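Side-chain contacts in actinorhodin polyketide putative beta-ketoacyl synthase 2 (Streptomyces coelicolor A3, PDB 1TQY), which serves as the chain length factor of the actinorhodin polyketide synthase and belongs to the beta-ketoacyl-ACP synthase family: residues Leu176-Ala179 and Arg180-Arg184; Gly280-Arg283 and Ala284-Ala288. All coordinates share one frame; numbering follows the deposited sequence.

Contact 1: Leu176-Ala179 and Arg180-Arg184; sequences LGHA and RRTIR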
loop_
_atom_site.group_PDB
_atom_site.type_symbol
_atom_site.label_atom_id
_atom_site.label_comp_id
_atom_site.label_asym_id
_atom_site.label_seq_id
_atom_site.Cartn_x
_atom_site.Cartn_y
_atom_site.Cartn_z
ATOM N N LEU B 176 8.376 -7.443 2.500
ATOM C CA LEU B 176 9.606 -7.958 3.089
ATOM C C LEU B 176 10.820 -7.281 2.467
ATOM O O LEU B 176 11.786 -6.944 3.155
ATOM C CB LEU B 176 9.683 -9.468 2.882
ATOM C CG LEU B 176 9.308 -10.373 4.055
ATOM C CD1 LEU B 176 8.303 -9.697 4.970
ATOM C CD2 LEU B 176 8.756 -11.686 3.508
ATOM N N GLY B 177 10.766 -7.085 1.156
ATOM C CA GLY B 177 11.866 -6.425 0.482
ATOM C C GLY B 177 11.897 -4.964 0.898
ATOM O O GLY B 177 12.964 -4.350 1.014
ATOM N N HIS B 178 10.715 -4.398 1.127
ATOM C CA HIS B 178 10.601 -2.992 1.527
ATOM C C HIS B 178 11.206 -2.809 2.924
ATOM O O HIS B 178 11.826 -1.784 3.230
ATOM C CB HIS B 178 9.125 -2.563 1.519
ATOM C CG HIS B 178 8.911 -1.096 1.748
ATOM N ND1 HIS B 178 8.315 -0.275 0.811
ATOM C CD2 HIS B 178 9.169 -0.308 2.822
ATOM C CE1 HIS B 178 8.215 0.951 1.299
ATOM N NE2 HIS B 178 8.725 0.958 2.518
ATOM N N ALA B 179 11.019 -3.819 3.767
ATOM C CA ALA B 179 11.566 -3.780 5.112
ATOM C C ALA B 179 13.081 -3.809 5.021
ATOM O O ALA B 179 13.776 -3.047 5.700
ATOM C CB ALA B 179 11.076 -4.967 5.920
ATOM N N ARG B 180 13.596 -4.700 4.180
ATOM C CA ARG B 180 15.043 -4.815 4.014
ATOM C C ARG B 180 15.650 -3.461 3.664
ATOM O O ARG B 180 16.694 -3.096 4.192
ATOM C CB ARG B 180 15.383 -5.835 2.925
ATOM C CG ARG B 180 16.855 -5.859 2.535
ATOM C CD ARG B 180 17.228 -7.205 1.943
ATOM N NE ARG B 180 18.587 -7.241 1.393
ATOM C CZ ARG B 180 18.903 -6.919 0.143
ATOM N NH1 ARG B 180 17.959 -6.532 -0.705
ATOM N NH2 ARG B 180 20.165 -7.003 -0.265
ATOM N N ARG B 181 14.984 -2.722 2.785
ATOM C CA ARG B 181 15.465 -1.413 2.369
ATOM C C ARG B 181 15.528 -0.476 3.571
ATOM O O ARG B 181 16.533 0.194 3.813
ATOM C CB ARG B 181 14.523 -0.827 1.319
ATOM C CG ARG B 181 15.017 0.443 0.651
ATOM C CD ARG B 181 14.096 0.852 -0.494
ATOM N NE ARG B 181 12.802 1.309 0.004
ATOM C CZ ARG B 181 11.748 1.588 -0.759
ATOM N NH1 ARG B 181 11.817 1.455 -2.079
ATOM N NH2 ARG B 181 10.620 2.011 -0.195
ATOM N N THR B 182 14.437 -0.448 4.325
ATOM C CA THR B 182 14.322 0.400 5.498
ATOM C C THR B 182 15.419 0.107 6.532
ATOM O O THR B 182 16.103 1.022 7.010
ATOM C CB THR B 182 12.907 0.253 6.111
ATOM O OG1 THR B 182 11.942 0.573 5.105
ATOM C CG2 THR B 182 12.722 1.202 7.284
ATOM N N ILE B 183 15.593 -1.162 6.866
ATOM C CA ILE B 183 16.629 -1.560 7.806
ATOM C C ILE B 183 18.004 -1.072 7.329
ATOM O O ILE B 183 18.787 -0.496 8.095
ATOM C CB ILE B 183 16.654 -3.091 7.952
ATOM C CG1 ILE B 183 15.419 -3.521 8.735
ATOM C CG2 ILE B 183 17.971 -3.546 8.603
ATOM C CD1 ILE B 183 15.129 -4.990 8.677
ATOM N N ARG B 184 18.291 -1.287 6.052
ATOM C CA ARG B 184 19.575 -0.867 5.506
ATOM C C ARG B 184 19.795 0.649 5.523
ATOM O O ARG B 184 20.937 1.109 5.508
ATOM C CB ARG B 184 19.749 -1.423 4.088
ATOM C CG ARG B 184 20.548 -2.734 4.062
ATOM C CD ARG B 184 20.079 -3.669 2.960
ATOM N NE ARG B 184 19.887 -2.949 1.711
ATOM C CZ ARG B 184 20.861 -2.619 0.873
ATOM N NH1 ARG B 184 22.117 -2.958 1.141
ATOM N NH2 ARG B 184 20.577 -1.922 -0.226
HETATM O O HOH W 1 15.319 -5.113 -0.505
#

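Contact 2: Gly280-Arg283 and Ala284-Ala288; sequences GLER and AIRLA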
loop_
_atom_site.group_PDB
_atom_site.type_symbol
_atom_site.label_atom_id
_atom_site.label_comp_id
_atom_site.label_asym_id
_atom_site.label_seq_id
_atom_site.Cartn_x
_atom_site.Cartn_y
_atom_site.Cartn_z
ATOM N N GLY B 280 7.800 -10.884 -16.887
ATOM C CA GLY B 280 8.990 -10.408 -16.200
ATOM C C GLY B 280 9.431 -11.239 -15.004
ATOM O O GLY B 280 10.248 -10.777 -14.212
ATOM N N LEU B 281 8.910 -12.458 -14.866
ATOM C CA LEU B 281 9.277 -13.321 -13.743
ATOM C C LEU B 281 10.747 -13.731 -13.801
ATOM O O LEU B 281 11.452 -13.736 -12.776
ATOM C CB LEU B 281 8.392 -14.579 -13.709
ATOM C CG LEU B 281 8.670 -15.631 -12.619
ATOM C CD1 LEU B 281 8.590 -14.962 -11.254
ATOM C CD2 LEU B 281 7.661 -16.778 -12.697
ATOM N N GLU B 282 11.215 -14.085 -14.994
ATOM C CA GLU B 282 12.609 -14.490 -15.154
ATOM C C GLU B 282 13.488 -13.315 -14.721
ATOM O O GLU B 282 14.406 -13.481 -13.922
ATOM C CB GLU B 282 12.907 -14.863 -16.616
ATOM C CG GLU B 282 14.341 -15.349 -16.858
ATOM C CD GLU B 282 14.670 -15.507 -18.342
ATOM O OE1 GLU B 282 15.843 -15.796 -18.665
ATOM O OE2 GLU B 282 13.754 -15.343 -19.179
ATOM N N ARG B 283 13.189 -12.128 -15.237
ATOM C CA ARG B 283 13.970 -10.949 -14.882
ATOM C C ARG B 283 14.018 -10.721 -13.362
ATOM O O ARG B 283 15.089 -10.455 -12.811
ATOM C CB ARG B 283 13.429 -9.694 -15.584
ATOM C CG ARG B 283 14.214 -8.416 -15.242
ATOM C CD ARG B 283 13.940 -7.251 -16.204
ATOM N NE ARG B 283 12.616 -6.646 -16.038
ATOM C CZ ARG B 283 11.508 -7.094 -16.618
ATOM N NH1 ARG B 283 11.561 -8.156 -17.414
ATOM N NH2 ARG B 283 10.351 -6.484 -16.394
ATOM N N ALA B 284 12.873 -10.830 -12.689
ATOM C CA ALA B 284 12.833 -10.636 -11.241
ATOM C C ALA B 284 13.791 -11.604 -10.551
ATOM O O ALA B 284 14.561 -11.219 -9.669
ATOM C CB ALA B 284 11.400 -10.847 -10.706
ATOM N N ILE B 285 13.749 -12.870 -10.959
ATOM C CA ILE B 285 14.625 -13.870 -10.370
ATOM C C ILE B 285 16.096 -13.486 -10.504
ATOM O O ILE B 285 16.836 -13.464 -9.517
ATOM C CB ILE B 285 14.449 -15.239 -11.021
ATOM C CG1 ILE B 285 13.040 -15.767 -10.752
ATOM C CG2 ILE B 285 15.516 -16.185 -10.479
ATOM C CD1 ILE B 285 12.678 -16.962 -11.594
ATOM N N ARG B 286 16.517 -13.176 -11.724
ATOM C CA ARG B 286 17.913 -12.813 -11.949
ATOM C C ARG B 286 18.295 -11.529 -11.223
ATOM O O ARG B 286 19.449 -11.350 -10.829
ATOM C CB ARG B 286 18.200 -12.647 -13.438
ATOM C CG ARG B 286 18.058 -13.898 -14.243
ATOM C CD ARG B 286 18.236 -13.605 -15.726
ATOM N NE ARG B 286 18.047 -14.825 -16.495
ATOM C CZ ARG B 286 18.937 -15.809 -16.567
ATOM N NH1 ARG B 286 20.097 -15.711 -15.925
ATOM N NH2 ARG B 286 18.647 -16.906 -17.256
ATOM N N LEU B 287 17.332 -10.630 -11.062
ATOM C CA LEU B 287 17.594 -9.378 -10.363
ATOM C C LEU B 287 17.828 -9.704 -8.891
ATOM O O LEU B 287 18.774 -9.217 -8.276
ATOM C CB LEU B 287 16.408 -8.421 -10.511
ATOM C CG LEU B 287 16.595 -7.167 -11.370
ATOM C CD1 LEU B 287 17.596 -7.407 -12.478
ATOM C CD2 LEU B 287 15.242 -6.726 -11.915
ATOM N N ALA B 288 16.967 -10.548 -8.337
ATOM C CA ALA B 288 17.091 -10.940 -6.942
ATOM C C ALA B 288 18.411 -11.672 -6.690
ATOM O O ALA B 288 19.051 -11.458 -5.660
ATOM C CB ALA B 288 15.900 -11.822 -6.526
#

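Contact 1: Leu176-Ala179 and Arg180-Arg184
R181 reaches back one helical turn to H178 and, read outward from the backbone, meets the same histidine twice, first its carbonyl oxygen and then its ring. Its CB rests against the carbonyl, 3.4 Å from H178 O. The chain then runs out with CG anti to the backbone N (chi1 -171°) and bends at chi3 (69°), which brings R181 NH2 over one face of the imidazole, toward the rim, 3.0 Å from H178 CE1. The two planes are 59° apart, so the groups are not stacked flat, and the stronger polar partner of R181 NH2 is a polar side chain of the neighbouring protein chain. On the backbone, H178 O accepts the amide of T182 at 3.1 Å from T182 N, while T182 OG1 comes within 3.0 Å of H178 O. One turn of the same helix is also bridged by a water, which donates to G177 O at 2.9 Å and accepts from R180 NH1 at 3.0 Å; R180 NH1 also forms a salt bridge with D291. The arrangement is that of an amphipathic helix of the thiolase-like fold, with A179 and I183 on strands 189-196 and 238-246 and another side at a subunit interface.

Contact 2: Gly280-Arg283 and Ala284-Ala288
The first turns of helix 281-292, with G280 at the N-cap position, carry an i to i+4 salt bridge between E282 and R286. The two side chains lie alongside each other and point the same way. E282 is extended, with CG anti to the backbone N (chi1 -178°), whereas R286 sets its CG beside the backbone N, and these different first torsions bring the ends together. E282 OE1 takes the hydrogen bond from R286 NE at 3.2 Å, met on the anti side of the carboxylate and somewhat out of its plane, and a weak second one from R286 NH2 at 3.3 Å. The oxygen lies at the guanidinium edge, close to its plane, but the carboxylate is turned 57° from that plane, and OE1 alone takes both donors. One residue further on, R283 CG lies 3.9 Å from L287 CD2, while R283 NH2 hydrogen-bonds to the backbone of the neighbouring protein chain. The apolar flank pairs L281 CG with I285 CD1 at 4.3 Å, and I285 also packs on V323 of helix 310-324. With one oxygen shared and one of its bonds weak, the salt bridge is probably a modest electrostatic link between successive turns rather than a rigid two-pronged pairing.

In the fold
Both contacts illustrate how one helix divides its faces between core and partner. Each is local: contact 1 lies within helix 171-185, contact 2 on the start of helix 281-292, with its N-cap. Their centres are about 18 Å apart and their nearest atoms about 7 Å, so they do not touch, although the partner of R180, D291, lies on the second helix. Both are partly buried, contact 1 with three buried touching residues and none exposed, contact 2 with four buried and one exposed, L287. Contact 1 packs inward on strands of the N-terminal family region, including 189-196, and contact 2 on 260-269 and 402-410. Chemically, contact 1 sets an arginine nitrogen over a histidine ring, with no salt bridge between its segments, whereas contact 2 pairs opposite charges.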